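Local atomic coordinates of putative oxidoreductase (Magnetospirillum magnetotacticum, PDB entry 3C1A), a protein that probably acts as an NAD(P)-dependent oxidoreductase of the GFO/IDH/MocA family, pairing a dinucleotide-binding Rossmann domain with a C-terminal domain built on a large, mostly antiparallel sheet. Residues T28-L32 / L280-R285; P10-I16 / A35-A41; F237-L243 / T254-Q259. All blocks are in the same frame, centred on the assembly; numbering follows the deposited sequence.

Contact 1: residues T28-L32 / L280-R285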
ATOM      1  N   THR A  28     -11.540 -11.456   2.605  1.00 18.11           N
ATOM      2  CA  THR A  28     -10.327 -11.659   3.399  1.00 17.99           C
ATOM      3  C   THR A  28     -10.695 -11.771   4.872  1.00 18.67           C
ATOM      4  O   THR A  28     -10.258 -12.699   5.566  1.00 20.75           O
ATOM      5  CB  THR A  28      -9.327 -10.493   3.220  1.00 19.26           C
ATOM      6  OG1 THR A  28      -8.961 -10.349   1.834  1.00 16.84           O
ATOM      7  CG2 THR A  28      -8.098 -10.737   4.052  1.00 15.02           C
ATOM      8  N   ILE A  29     -11.515 -10.846   5.377  1.00 16.59           N
ATOM      9  CA  ILE A  29     -11.899 -10.918   6.786  1.00 16.29           C
ATOM     10  C   ILE A  29     -12.677 -12.205   7.043  1.00 17.69           C
ATOM     11  O   ILE A  29     -12.504 -12.842   8.085  1.00 16.90           O
ATOM     12  CB  ILE A  29     -12.765  -9.760   7.262  1.00 16.72           C
ATOM     13  CG1 ILE A  29     -12.042  -8.405   7.114  1.00 16.32           C
ATOM     14  CG2 ILE A  29     -13.177  -9.997   8.730  1.00 20.12           C
ATOM     15  CD1 ILE A  29     -12.966  -7.246   7.253  1.00 23.53           C
ATOM     16  N   ALA A  30     -13.551 -12.582   6.110  1.00 20.97           N
ATOM     17  CA  ALA A  30     -14.352 -13.807   6.288  1.00 21.42           C
ATOM     18  C   ALA A  30     -13.511 -15.064   6.452  1.00 22.88           C
ATOM     19  O   ALA A  30     -13.911 -16.002   7.165  1.00 23.76           O
ATOM     20  CB  ALA A  30     -15.327 -13.981   5.122  1.00 22.05           C
ATOM     21  N   GLY A  31     -12.348 -15.100   5.800  1.00 23.50           N
ATOM     22  CA  GLY A  31     -11.460 -16.266   5.853  1.00 23.11           C
ATOM     23  C   GLY A  31     -10.510 -16.321   7.045  1.00 23.42           C
ATOM     24  O   GLY A  31      -9.843 -17.331   7.250  1.00 27.26           O
ATOM     25  N   LEU A  32     -10.459 -15.245   7.832  1.00 23.83           N
ATOM     26  CA  LEU A  32      -9.567 -15.164   8.997  1.00 23.67           C
ATOM     27  C   LEU A  32     -10.262 -15.778  10.195  1.00 24.12           C
ATOM     28  O   LEU A  32     -11.322 -15.314  10.600  1.00 24.84           O
ATOM     29  CB  LEU A  32      -9.186 -13.703   9.314  1.00 22.78           C
ATOM     30  CG  LEU A  32      -8.317 -12.926   8.318  1.00 21.44           C
ATOM     31  CD1 LEU A  32      -8.108 -11.478   8.766  1.00 21.66           C
ATOM     32  CD2 LEU A  32      -6.976 -13.586   8.098  1.00 18.43           C
ATOM     33  N   LEU A 280      -2.681  -9.436   1.086  1.00 15.51           N
ATOM     34  CA  LEU A 280      -3.813  -8.818   1.785  1.00 14.84           C
ATOM     35  C   LEU A 280      -4.275  -9.665   2.961  1.00 14.19           C
ATOM     36  O   LEU A 280      -4.715  -9.140   3.980  1.00 14.75           O
ATOM     37  CB  LEU A 280      -4.970  -8.528   0.835  1.00 17.10           C
ATOM     38  CG  LEU A 280      -6.212  -7.860   1.403  1.00 17.92           C
ATOM     39  CD1 LEU A 280      -5.845  -6.520   1.973  1.00 13.69           C
ATOM     40  CD2 LEU A 280      -7.275  -7.727   0.304  1.00 16.47           C
ATOM     41  N   THR A 281      -4.222 -10.977   2.812  1.00 14.68           N
ATOM     42  CA  THR A 281      -4.542 -11.844   3.918  1.00 14.57           C
ATOM     43  C   THR A 281      -3.579 -11.575   5.071  1.00 15.19           C
ATOM     44  O   THR A 281      -4.014 -11.416   6.214  1.00 11.07           O
ATOM     45  CB  THR A 281      -4.541 -13.317   3.503  1.00 15.21           C
ATOM     46  OG1 THR A 281      -5.522 -13.526   2.472  1.00 16.41           O
ATOM     47  CG2 THR A 281      -4.829 -14.192   4.694  1.00 13.64           C
ATOM     48  N   ARG A 282      -2.285 -11.446   4.763  1.00 14.23           N
ATOM     49  CA  ARG A 282      -1.278 -11.107   5.757  1.00 12.74           C
ATOM     50  C   ARG A 282      -1.507  -9.795   6.441  1.00 11.58           C
ATOM     51  O   ARG A 282      -1.393  -9.722   7.652  1.00 12.60           O
ATOM     52  CB  ARG A 282       0.099 -11.079   5.120  1.00 13.52           C
ATOM     53  CG  ARG A 282       1.257 -11.006   6.112  1.00 11.70           C
ATOM     54  CD  ARG A 282       2.513 -11.528   5.448  1.00 18.05           C
ATOM     55  NE  ARG A 282       3.660 -11.328   6.308  1.00 26.44           N
ATOM     56  CZ  ARG A 282       4.196 -12.272   7.068  1.00 44.15           C
ATOM     57  NH1 ARG A 282       3.704 -13.509   7.092  1.00 53.45           N
ATOM     58  NH2 ARG A 282       5.244 -11.971   7.818  1.00 48.86           N
ATOM     59  N   ALA A 283      -1.816  -8.749   5.660  1.00 13.56           N
ATOM     60  CA  ALA A 283      -2.121  -7.412   6.198  1.00 11.94           C
ATOM     61  C   ALA A 283      -3.246  -7.405   7.237  1.00 12.66           C
ATOM     62  O   ALA A 283      -3.082  -6.873   8.343  1.00 10.58           O
ATOM     63  CB  ALA A 283      -2.465  -6.464   5.052  1.00  9.84           C
ATOM     64  N   VAL A 284      -4.392  -7.963   6.853  1.00 12.93           N
ATOM     65  CA  VAL A 284      -5.555  -8.056   7.733  1.00 12.01           C
ATOM     66  C   VAL A 284      -5.330  -9.059   8.907  1.00 13.09           C
ATOM     67  O   VAL A 284      -5.752  -8.815  10.033  1.00 12.35           O
ATOM     68  CB  VAL A 284      -6.813  -8.432   6.907  1.00 15.35           C
ATOM     69  CG1 VAL A 284      -8.045  -8.542   7.795  1.00 16.95           C
ATOM     70  CG2 VAL A 284      -7.037  -7.400   5.798  1.00 12.75           C
ATOM     71  N   ARG A 285      -4.682 -10.187   8.659  1.00 12.56           N
ATOM     72  CA  ARG A 285      -4.359 -11.113   9.763  1.00 13.62           C
ATOM     73  C   ARG A 285      -3.473 -10.461  10.818  1.00 11.56           C
ATOM     74  O   ARG A 285      -3.802 -10.468  11.999  1.00 10.07           O
ATOM     75  CB  ARG A 285      -3.697 -12.385   9.230  1.00 14.86           C
ATOM     76  CG  ARG A 285      -3.441 -13.447  10.309  1.00 16.58           C
ATOM     77  CD  ARG A 285      -2.727 -14.670   9.780  1.00 20.45           C
ATOM     78  NE  ARG A 285      -1.518 -14.318   9.056  1.00 18.15           N
ATOM     79  CZ  ARG A 285      -0.344 -14.094   9.620  1.00 17.00           C
ATOM     80  NH1 ARG A 285      -0.201 -14.214  10.934  1.00 21.01           N
ATOM     81  NH2 ARG A 285       0.687 -13.770   8.862  1.00 20.65           N
TER
HETATM   82  O   HOH W   1      -6.890 -11.749   0.666  1.00 21.00           O
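Thr28, on helix 25-31, directs its CB at helix 279-290, and the two branches beyond it do different work. From CB, the methyl CG2 lies anti to the backbone N and reaches the backbone of the second helix, 3.7 Å from the CA of Thr281; it also meets CB and CG2 of Val284. The other branch, OG1, lies anti to the carbonyl carbon (chi1 -59°) and meets the Leu280 isopropyl end at an oblique crossing, 3.5 Å from Leu280 CD2. OG1 is gripped twice: it is hydrogen-bonded to the carbonyl O of Asn24, one turn back, and it accepts a bond of 2.8 Å from water 1. The same water lies 2.9 Å from Thr281 OG1, so a single molecule bridges the two threonines; no direct hydrogen bond joins the segments. Leu32 sends CD2 to within 3.7 Å of Arg285 CB, the two side chains crossing at about a right angle. The Arg285 guanidinium turns away to a salt bridge with Glu277. Ile29 CG1 adds a looser touch, 4.1 Å from Val284 CG1. This is helix-helix packing, in which a helix from late in the chain covers the first crossover helix of the Rossmann fold.

Contact 2: residues P10-I16 / A35-A41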
ATOM      1  N   PRO A  10     -12.902 -13.702  18.627  1.00 23.95           N
ATOM      2  CA  PRO A  10     -12.430 -13.005  17.421  1.00 22.08           C
ATOM      3  C   PRO A  10     -12.425 -11.497  17.586  1.00 20.46           C
ATOM      4  O   PRO A  10     -13.278 -10.938  18.303  1.00 21.08           O
ATOM      5  CB  PRO A  10     -13.418 -13.449  16.331  1.00 22.88           C
ATOM      6  CG  PRO A  10     -14.053 -14.678  16.873  1.00 25.16           C
ATOM      7  CD  PRO A  10     -14.090 -14.526  18.357  1.00 21.58           C
ATOM      8  N   VAL A  11     -11.450 -10.858  16.945  1.00 15.34           N
ATOM      9  CA  VAL A  11     -11.321  -9.417  17.002  1.00 14.12           C
ATOM     10  C   VAL A  11     -12.439  -8.824  16.136  1.00 15.18           C
ATOM     11  O   VAL A  11     -12.637  -9.237  14.993  1.00 15.57           O
ATOM     12  CB  VAL A  11      -9.917  -8.945  16.517  1.00 12.78           C
ATOM     13  CG1 VAL A  11      -9.875  -7.419  16.360  1.00 14.59           C
ATOM     14  CG2 VAL A  11      -8.799  -9.442  17.481  1.00 13.12           C
ATOM     15  N   ARG A  12     -13.174  -7.868  16.689  1.00 12.44           N
ATOM     16  CA  ARG A  12     -14.372  -7.378  16.037  1.00 11.45           C
ATOM     17  C   ARG A  12     -14.031  -6.180  15.165  1.00 10.18           C
ATOM     18  O   ARG A  12     -13.710  -5.124  15.660  1.00 11.74           O
ATOM     19  CB  ARG A  12     -15.421  -7.098  17.099  1.00  9.03           C
ATOM     20  CG  ARG A  12     -15.713  -8.374  17.955  1.00 15.06           C
ATOM     21  CD  ARG A  12     -16.704  -8.088  19.058  1.00 15.46           C
ATOM     22  NE  ARG A  12     -16.178  -7.139  20.037  1.00 13.48           N
ATOM     23  CZ  ARG A  12     -15.400  -7.478  21.065  1.00 18.92           C
ATOM     24  NH1 ARG A  12     -15.024  -8.740  21.278  1.00 17.10           N
ATOM     25  NH2 ARG A  12     -14.968  -6.541  21.892  1.00 20.57           N
ATOM     26  N   LEU A  13     -14.062  -6.407  13.862  1.00 12.09           N
ATOM     27  CA  LEU A  13     -13.714  -5.425  12.860  1.00 12.85           C
ATOM     28  C   LEU A  13     -14.911  -4.882  12.166  1.00 11.57           C
ATOM     29  O   LEU A  13     -15.900  -5.570  11.989  1.00 15.64           O
ATOM     30  CB  LEU A  13     -12.803  -6.028  11.787  1.00 11.52           C
ATOM     31  CG  LEU A  13     -11.488  -6.648  12.203  1.00 15.09           C
ATOM     32  CD1 LEU A  13     -10.765  -7.206  10.936  1.00 16.62           C
ATOM     33  CD2 LEU A  13     -10.644  -5.635  12.945  1.00 12.76           C
ATOM     34  N   ALA A  14     -14.810  -3.624  11.750  1.00 13.06           N
ATOM     35  CA  ALA A  14     -15.829  -3.036  10.902  1.00 12.46           C
ATOM     36  C   ALA A  14     -15.157  -2.438   9.664  1.00 13.23           C
ATOM     37  O   ALA A  14     -13.991  -2.046   9.708  1.00  7.67           O
ATOM     38  CB  ALA A  14     -16.624  -1.981  11.662  1.00 12.88           C
ATOM     39  N   LEU A  15     -15.898  -2.394   8.558  1.00 12.48           N
ATOM     40  CA  LEU A  15     -15.375  -1.899   7.298  1.00 12.55           C
ATOM     41  C   LEU A  15     -16.199  -0.710   6.809  1.00 10.12           C
ATOM     42  O   LEU A  15     -17.461  -0.747   6.787  1.00 10.72           O
ATOM     43  CB  LEU A  15     -15.389  -3.030   6.271  1.00 11.97           C
ATOM     44  CG  LEU A  15     -15.023  -2.726   4.814  1.00 17.25           C
ATOM     45  CD1 LEU A  15     -13.612  -2.177   4.737  1.00 12.58           C
ATOM     46  CD2 LEU A  15     -15.180  -3.988   3.966  1.00 14.71           C
ATOM     47  N   ILE A  16     -15.506   0.381   6.502  1.00 13.26           N
ATOM     48  CA  ILE A  16     -16.162   1.517   5.943  1.00 11.79           C
ATOM     49  C   ILE A  16     -15.621   1.540   4.511  1.00 14.15           C
ATOM     50  O   ILE A  16     -14.421   1.754   4.301  1.00 14.93           O
ATOM     51  CB  ILE A  16     -15.894   2.821   6.703  1.00 13.67           C
ATOM     52  CG1 ILE A  16     -16.415   2.704   8.150  1.00 17.93           C
ATOM     53  CG2 ILE A  16     -16.534   3.968   5.943  1.00 12.87           C
ATOM     54  CD1 ILE A  16     -15.878   3.734   9.104  1.00 10.87           C
ATOM     55  N   ALA A  35     -10.685 -13.065  13.365  1.00 19.16           N
ATOM     56  CA  ALA A  35     -11.392 -11.811  13.190  1.00 18.99           C
ATOM     57  C   ALA A  35     -12.815 -12.072  12.702  1.00 19.88           C
ATOM     58  O   ALA A  35     -13.110 -13.149  12.142  1.00 21.74           O
ATOM     59  CB  ALA A  35     -10.639 -10.924  12.230  1.00 17.07           C
ATOM     60  N   ALA A  36     -13.680 -11.082  12.923  1.00 19.12           N
ATOM     61  CA  ALA A  36     -15.083 -11.099  12.514  1.00 17.50           C
ATOM     62  C   ALA A  36     -15.476  -9.712  11.973  1.00 17.01           C
ATOM     63  O   ALA A  36     -15.078  -8.701  12.546  1.00 18.47           O
ATOM     64  CB  ALA A  36     -15.957 -11.451  13.703  1.00 19.33           C
ATOM     65  N   LEU A  37     -16.227  -9.666  10.872  1.00 15.99           N
ATOM     66  CA  LEU A  37     -16.808  -8.406  10.379  1.00 15.64           C
ATOM     67  C   LEU A  37     -18.140  -8.207  11.093  1.00 14.42           C
ATOM     68  O   LEU A  37     -19.114  -8.870  10.791  1.00 14.40           O
ATOM     69  CB  LEU A  37     -16.985  -8.413   8.842  1.00 14.14           C
ATOM     70  CG  LEU A  37     -17.459  -7.129   8.167  1.00 15.36           C
ATOM     71  CD1 LEU A  37     -16.371  -6.091   8.287  1.00 15.45           C
ATOM     72  CD2 LEU A  37     -17.863  -7.377   6.703  1.00 17.36           C
ATOM     73  N   VAL A  38     -18.166  -7.293  12.053  1.00 13.71           N
ATOM     74  CA  VAL A  38     -19.343  -7.062  12.874  1.00 11.43           C
ATOM     75  C   VAL A  38     -20.247  -5.890  12.422  1.00 12.99           C
ATOM     76  O   VAL A  38     -21.434  -5.860  12.768  1.00 13.10           O
ATOM     77  CB  VAL A  38     -18.960  -6.924  14.365  1.00 12.83           C
ATOM     78  CG1 VAL A  38     -18.127  -8.081  14.813  1.00 10.77           C
ATOM     79  CG2 VAL A  38     -18.243  -5.582  14.655  1.00 13.12           C
ATOM     80  N   ARG A  39     -19.695  -4.896  11.719  1.00 11.34           N
ATOM     81  CA  ARG A  39     -20.510  -3.897  11.021  1.00 11.92           C
ATOM     82  C   ARG A  39     -19.889  -3.611   9.671  1.00 11.02           C
ATOM     83  O   ARG A  39     -18.673  -3.754   9.488  1.00 10.74           O
ATOM     84  CB  ARG A  39     -20.658  -2.550  11.792  1.00 10.56           C
ATOM     85  CG  ARG A  39     -21.128  -2.663  13.213  1.00 13.66           C
ATOM     86  CD  ARG A  39     -21.921  -1.443  13.702  1.00 12.08           C
ATOM     87  NE  ARG A  39     -22.279  -1.615  15.105  1.00  7.79           N
ATOM     88  CZ  ARG A  39     -23.255  -0.984  15.759  1.00  6.09           C
ATOM     89  NH1 ARG A  39     -23.975  -0.054  15.174  1.00 13.10           N
ATOM     90  NH2 ARG A  39     -23.431  -1.238  17.053  1.00 10.55           N
ATOM     91  N   LEU A  40     -20.732  -3.168   8.747  1.00 13.37           N
ATOM     92  CA  LEU A  40     -20.322  -2.763   7.393  1.00 11.72           C
ATOM     93  C   LEU A  40     -21.092  -1.539   6.974  1.00 13.39           C
ATOM     94  O   LEU A  40     -22.327  -1.568   6.970  1.00 13.38           O
ATOM     95  CB  LEU A  40     -20.638  -3.897   6.410  1.00 13.52           C
ATOM     96  CG  LEU A  40     -20.392  -3.643   4.926  1.00 13.46           C
ATOM     97  CD1 LEU A  40     -18.888  -3.404   4.671  1.00 10.93           C
ATOM     98  CD2 LEU A  40     -20.971  -4.819   4.102  1.00 15.30           C
ATOM     99  N   ALA A  41     -20.358  -0.461   6.686  1.00 11.95           N
ATOM    100  CA  ALA A  41     -20.890   0.719   6.039  1.00 13.38           C
ATOM    101  C   ALA A  41     -20.368   0.805   4.599  1.00 14.00           C
ATOM    102  O   ALA A  41     -19.222   1.156   4.372  1.00 13.31           O
ATOM    103  CB  ALA A  41     -20.522   1.949   6.825  1.00 12.51           C
TER
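Leu15 and Leu40 lie side by side and point the same way, Leu15 CD2 being 3.8 Å from Leu40 CD1. Both have CG anti to the backbone N (chi1 174° and 175°), and this shared torsion makes the two isobutyl groups run together on the face that helix 25-31 covers. Leu37, with the same first torsion, reaches across the strands: its CD1 sits 3.8 Å from Leu15 CB and also close to the backbone N of Leu15. Leu13 differs, with CG anti to its carbonyl carbon, which carries CD1 to 3.9 Å from the small Ala35 CB.

The other face bears Arg12, Ala14, Arg39 and Ala41. From the side of its strand, Val38 CG1 packs 3.7 Å from Arg12 CB, against the aliphatic root of the arginine; the Arg12 chain then bends, and its NE bonds to the carbonyl O of Glu69. Arg39 also leads outward, to salt bridges with Glu69 and Glu58.

Five backbone bonds join the strands. Two short, nearly straight bonds meet at Leu13: its N bonds to Ala36 O at 2.8 Å, and its O receives Val38 N at 2.8 Å. Two residues on, at Leu15, the register shifts: Val38 is left out of the pairing, its psi of -25° turning the chain so that Arg39 O, not Val38 O, receives Leu15 N at a longer 3.2 Å, before Ala41 N returns to Leu15 O. The extra residue has the character of a bulge in strand 35-42. Parallel neighbours linked through helix 25-31 form the first right-handed beta-alpha-beta unit of a Rossmann fold.

Contact 3: residues F237-L243 / T254-Q259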
ATOM      1  N   PHE A 237      19.558  -3.437  -7.120  1.00 11.67           N
ATOM      2  CA  PHE A 237      20.882  -3.701  -7.681  1.00 12.04           C
ATOM      3  C   PHE A 237      21.903  -3.444  -6.596  1.00 11.16           C
ATOM      4  O   PHE A 237      21.976  -2.360  -6.025  1.00 13.29           O
ATOM      5  CB  PHE A 237      21.184  -2.809  -8.904  1.00 14.13           C
ATOM      6  CG  PHE A 237      20.194  -2.955 -10.034  1.00 14.74           C
ATOM      7  CD1 PHE A 237      20.392  -3.879 -11.049  1.00 14.05           C
ATOM      8  CD2 PHE A 237      19.077  -2.131 -10.095  1.00 14.95           C
ATOM      9  CE1 PHE A 237      19.495  -4.015 -12.073  1.00  9.65           C
ATOM     10  CE2 PHE A 237      18.162  -2.255 -11.138  1.00 16.96           C
ATOM     11  CZ  PHE A 237      18.358  -3.212 -12.111  1.00 12.42           C
ATOM     12  N   GLY A 238      22.724  -4.435  -6.320  1.00 15.35           N
ATOM     13  CA  GLY A 238      23.822  -4.230  -5.377  1.00 13.53           C
ATOM     14  C   GLY A 238      25.160  -4.522  -5.990  1.00 14.39           C
ATOM     15  O   GLY A 238      25.264  -4.930  -7.154  1.00 14.80           O
ATOM     16  N   GLU A 239      26.205  -4.376  -5.185  1.00 15.47           N
ATOM     17  CA  GLU A 239      27.577  -4.616  -5.654  1.00 14.12           C
ATOM     18  C   GLU A 239      27.841  -6.072  -6.069  1.00 15.28           C
ATOM     19  O   GLU A 239      28.727  -6.344  -6.886  1.00 16.65           O
ATOM     20  CB  GLU A 239      28.577  -4.283  -4.564  1.00 13.94           C
ATOM     21  CG  GLU A 239      28.679  -2.848  -4.221  1.00 18.83           C
ATOM     22  CD  GLU A 239      29.741  -2.592  -3.193  1.00 24.86           C
ATOM     23  OE1 GLU A 239      30.168  -3.562  -2.520  1.00 18.74           O
ATOM     24  OE2 GLU A 239      30.125  -1.406  -3.048  1.00 22.72           O
ATOM     25  N   ALA A 240      27.115  -7.003  -5.469  1.00 14.66           N
ATOM     26  CA  ALA A 240      27.414  -8.431  -5.591  1.00 13.16           C
ATOM     27  C   ALA A 240      26.308  -9.270  -6.203  1.00 14.25           C
ATOM     28  O   ALA A 240      26.525 -10.435  -6.461  1.00 16.63           O
ATOM     29  CB  ALA A 240      27.798  -8.991  -4.214  1.00 14.12           C
ATOM     30  N   GLY A 241      25.155  -8.667  -6.475  1.00 14.71           N
ATOM     31  CA  GLY A 241      23.982  -9.371  -7.002  1.00 15.87           C
ATOM     32  C   GLY A 241      22.846  -8.387  -7.223  1.00 12.93           C
ATOM     33  O   GLY A 241      22.986  -7.213  -6.960  1.00 12.90           O
ATOM     34  N   THR A 242      21.761  -8.873  -7.795  1.00 13.78           N
ATOM     35  CA  THR A 242      20.576  -8.063  -8.097  1.00 12.17           C
ATOM     36  C   THR A 242      19.386  -8.912  -7.646  1.00 15.73           C
ATOM     37  O   THR A 242      19.325 -10.094  -7.978  1.00 13.43           O
ATOM     38  CB  THR A 242      20.479  -7.779  -9.610  1.00 11.41           C
ATOM     39  OG1 THR A 242      21.690  -7.127 -10.070  1.00 14.14           O
ATOM     40  CG2 THR A 242      19.254  -6.904  -9.927  1.00  9.68           C
ATOM     41  N   LEU A 243      18.478  -8.332  -6.861  1.00 13.96           N
ATOM     42  CA  LEU A 243      17.252  -9.031  -6.464  1.00 11.98           C
ATOM     43  C   LEU A 243      16.103  -8.449  -7.245  1.00 12.45           C
ATOM     44  O   LEU A 243      15.958  -7.224  -7.311  1.00  9.92           O
ATOM     45  CB  LEU A 243      17.003  -8.864  -4.971  1.00 11.25           C
ATOM     46  CG  LEU A 243      17.980  -9.659  -4.120  1.00 12.91           C
ATOM     47  CD1 LEU A 243      18.049  -9.173  -2.704  1.00  9.10           C
ATOM     48  CD2 LEU A 243      17.578 -11.148  -4.203  1.00  8.79           C
ATOM     49  N   THR A 254      13.936 -13.673  -7.420  1.00 17.95           N
ATOM     50  CA  THR A 254      15.092 -14.274  -8.104  1.00 18.45           C
ATOM     51  C   THR A 254      16.383 -13.505  -7.796  1.00 19.06           C
ATOM     52  O   THR A 254      16.392 -12.248  -7.752  1.00 18.68           O
ATOM     53  CB  THR A 254      14.895 -14.330  -9.633  1.00 19.06           C
ATOM     54  OG1 THR A 254      14.556 -13.031 -10.131  1.00 18.59           O
ATOM     55  CG2 THR A 254      13.792 -15.246  -9.987  1.00 14.27           C
ATOM     56  N   LEU A 255      17.459 -14.275  -7.587  1.00 16.63           N
ATOM     57  CA  LEU A 255      18.811 -13.733  -7.472  1.00 19.69           C
ATOM     58  C   LEU A 255      19.549 -13.787  -8.807  1.00 19.57           C
ATOM     59  O   LEU A 255      19.579 -14.822  -9.493  1.00 20.89           O
ATOM     60  CB  LEU A 255      19.612 -14.460  -6.395  1.00 21.84           C
ATOM     61  CG  LEU A 255      21.006 -13.878  -6.118  1.00 19.35           C
ATOM     62  CD1 LEU A 255      20.944 -12.438  -5.632  1.00 12.96           C
ATOM     63  CD2 LEU A 255      21.722 -14.747  -5.100  1.00 22.37           C
ATOM     64  N   HIS A 256      20.109 -12.648  -9.188  1.00 20.75           N
ATOM     65  CA  HIS A 256      20.824 -12.506 -10.457  1.00 18.73           C
ATOM     66  C   HIS A 256      22.207 -11.948 -10.215  1.00 20.68           C
ATOM     67  O   HIS A 256      22.478 -11.424  -9.148  1.00 19.57           O
ATOM     68  CB  HIS A 256      20.069 -11.571 -11.377  1.00 20.04           C
ATOM     69  CG  HIS A 256      18.727 -12.081 -11.760  1.00 19.19           C
ATOM     70  ND1 HIS A 256      18.481 -12.691 -12.972  1.00 25.51           N
ATOM     71  CD2 HIS A 256      17.556 -12.096 -11.083  1.00 25.31           C
ATOM     72  CE1 HIS A 256      17.209 -13.042 -13.031  1.00 20.43           C
ATOM     73  NE2 HIS A 256      16.627 -12.701 -11.894  1.00 25.98           N
ATOM     74  N   PRO A 257      23.103 -12.057 -11.213  1.00 20.83           N
ATOM     75  CA  PRO A 257      24.416 -11.435 -11.038  1.00 17.83           C
ATOM     76  C   PRO A 257      24.397  -9.935 -10.835  1.00 18.95           C
ATOM     77  O   PRO A 257      23.414  -9.282 -11.145  1.00 17.00           O
ATOM     78  CB  PRO A 257      25.154 -11.790 -12.334  1.00 20.52           C
ATOM     79  CG  PRO A 257      24.443 -13.044 -12.829  1.00 21.91           C
ATOM     80  CD  PRO A 257      23.006 -12.801 -12.483  1.00 20.35           C
ATOM     81  N   PRO A 258      25.509  -9.388 -10.344  1.00 17.03           N
ATOM     82  CA  PRO A 258      25.627  -7.938 -10.251  1.00 19.41           C
ATOM     83  C   PRO A 258      25.610  -7.223 -11.616  1.00 25.82           C
ATOM     84  O   PRO A 258      25.917  -7.796 -12.669  1.00 25.30           O
ATOM     85  CB  PRO A 258      26.960  -7.744  -9.541  1.00 20.98           C
ATOM     86  CG  PRO A 258      27.757  -8.989  -9.829  1.00 20.36           C
ATOM     87  CD  PRO A 258      26.721 -10.084  -9.896  1.00 16.41           C
ATOM     88  N   GLN A 259      25.238  -5.955 -11.586  1.00 29.65           N
ATOM     89  CA  GLN A 259      25.311  -5.132 -12.775  1.00 31.76           C
ATOM     90  C   GLN A 259      25.952  -3.805 -12.430  1.00 34.75           C
ATOM     91  O   GLN A 259      26.054  -3.430 -11.252  1.00 37.77           O
ATOM     92  CB  GLN A 259      23.922  -4.872 -13.310  1.00 28.20           C
ATOM     93  CG  GLN A 259      23.089  -6.126 -13.418  1.00 32.17           C
ATOM     94  CD  GLN A 259      21.932  -5.941 -14.348  1.00 30.89           C
ATOM     95  OE1 GLN A 259      21.545  -4.802 -14.619  1.00 30.49           O
ATOM     96  NE2 GLN A 259      21.392  -7.046 -14.881  1.00 26.29           N
TER
HETATM   97  O   HOH W   2      23.515  -5.217  -9.458  1.00 15.41           O
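Thr242 OG1 is gripped from two directions. It donates to the carbonyl O of Pro257 at 3.0 Å, standing tilted from that carbonyl plane, and accepts from water 2 at 2.7 Å. The water also donates to Gly238 O and accepts from Gln259 N at 2.8 Å, so one molecule links the end of strand 229-238, the threonine and the segment after strand 254-256. With chi1 at -57°, OG1 is anti to the carbonyl carbon of Thr242, the setting that aims it at both partners.

Thr242 and His256 form an antiparallel hydrogen-bonded pair whose two bonds differ in quality. His256 N meets Thr242 O at 2.9 Å in the carbonyl plane, whereas Thr242 N approaches His256 O from 42° out of its plane. The His256 side chain is fixed separately: NE2 shares a 2.7 Å hydrogen bond with Thr254 OG1, which lies in the ring plane at its edge. On the face opposite Thr242 and His256, the non-hydrogen-bonded pair Leu243 and Leu255 touch through CD2 and CD1, 3.9 Å apart.

Beyond the strands the backbone turns. Pro258 lies along the 239-241 turn, its CB 3.5 Å from Glu239 O and its CD close to Ala240 O. Gly241 CA passes 3.3 Å from His256 O, and the lack of a side chain leaves Leu255 CD1 its place beside it, although Gly241 N is buried without a partner in the model. The turn is closed by Gly238 N bonding to Gly241 O.

Strand 242-246 runs between strands 229-238 and 254-256 in the mixed sheet. Phe237 leans on Ala150 and Arg152 of strand 148-158, while Leu243 and Leu255 rest against Ile145 of helix 142-145.

Overall arrangement
Contacts 1 and 2 are neighbours in the Rossmann domain, with centres about 12 Å apart, and Ile29 joins them: its CD1 lies 3.7 Å from Leu37 CD1 and its CG1 4.2 Å from Leu13 CD1. Helix 25-31 therefore takes part in both, packing on the strand pair of contact 2 and on helix 279-290 in contact 1. Contact 3 belongs to the large sheet of the C-terminal domain, its centre about 33 Å from that of contact 1 and 43 Å from that of contact 2. In sequence, contact 3 falls between the segments of contact 1, whose second helix returns to the Rossmann domain after the chain has built that sheet.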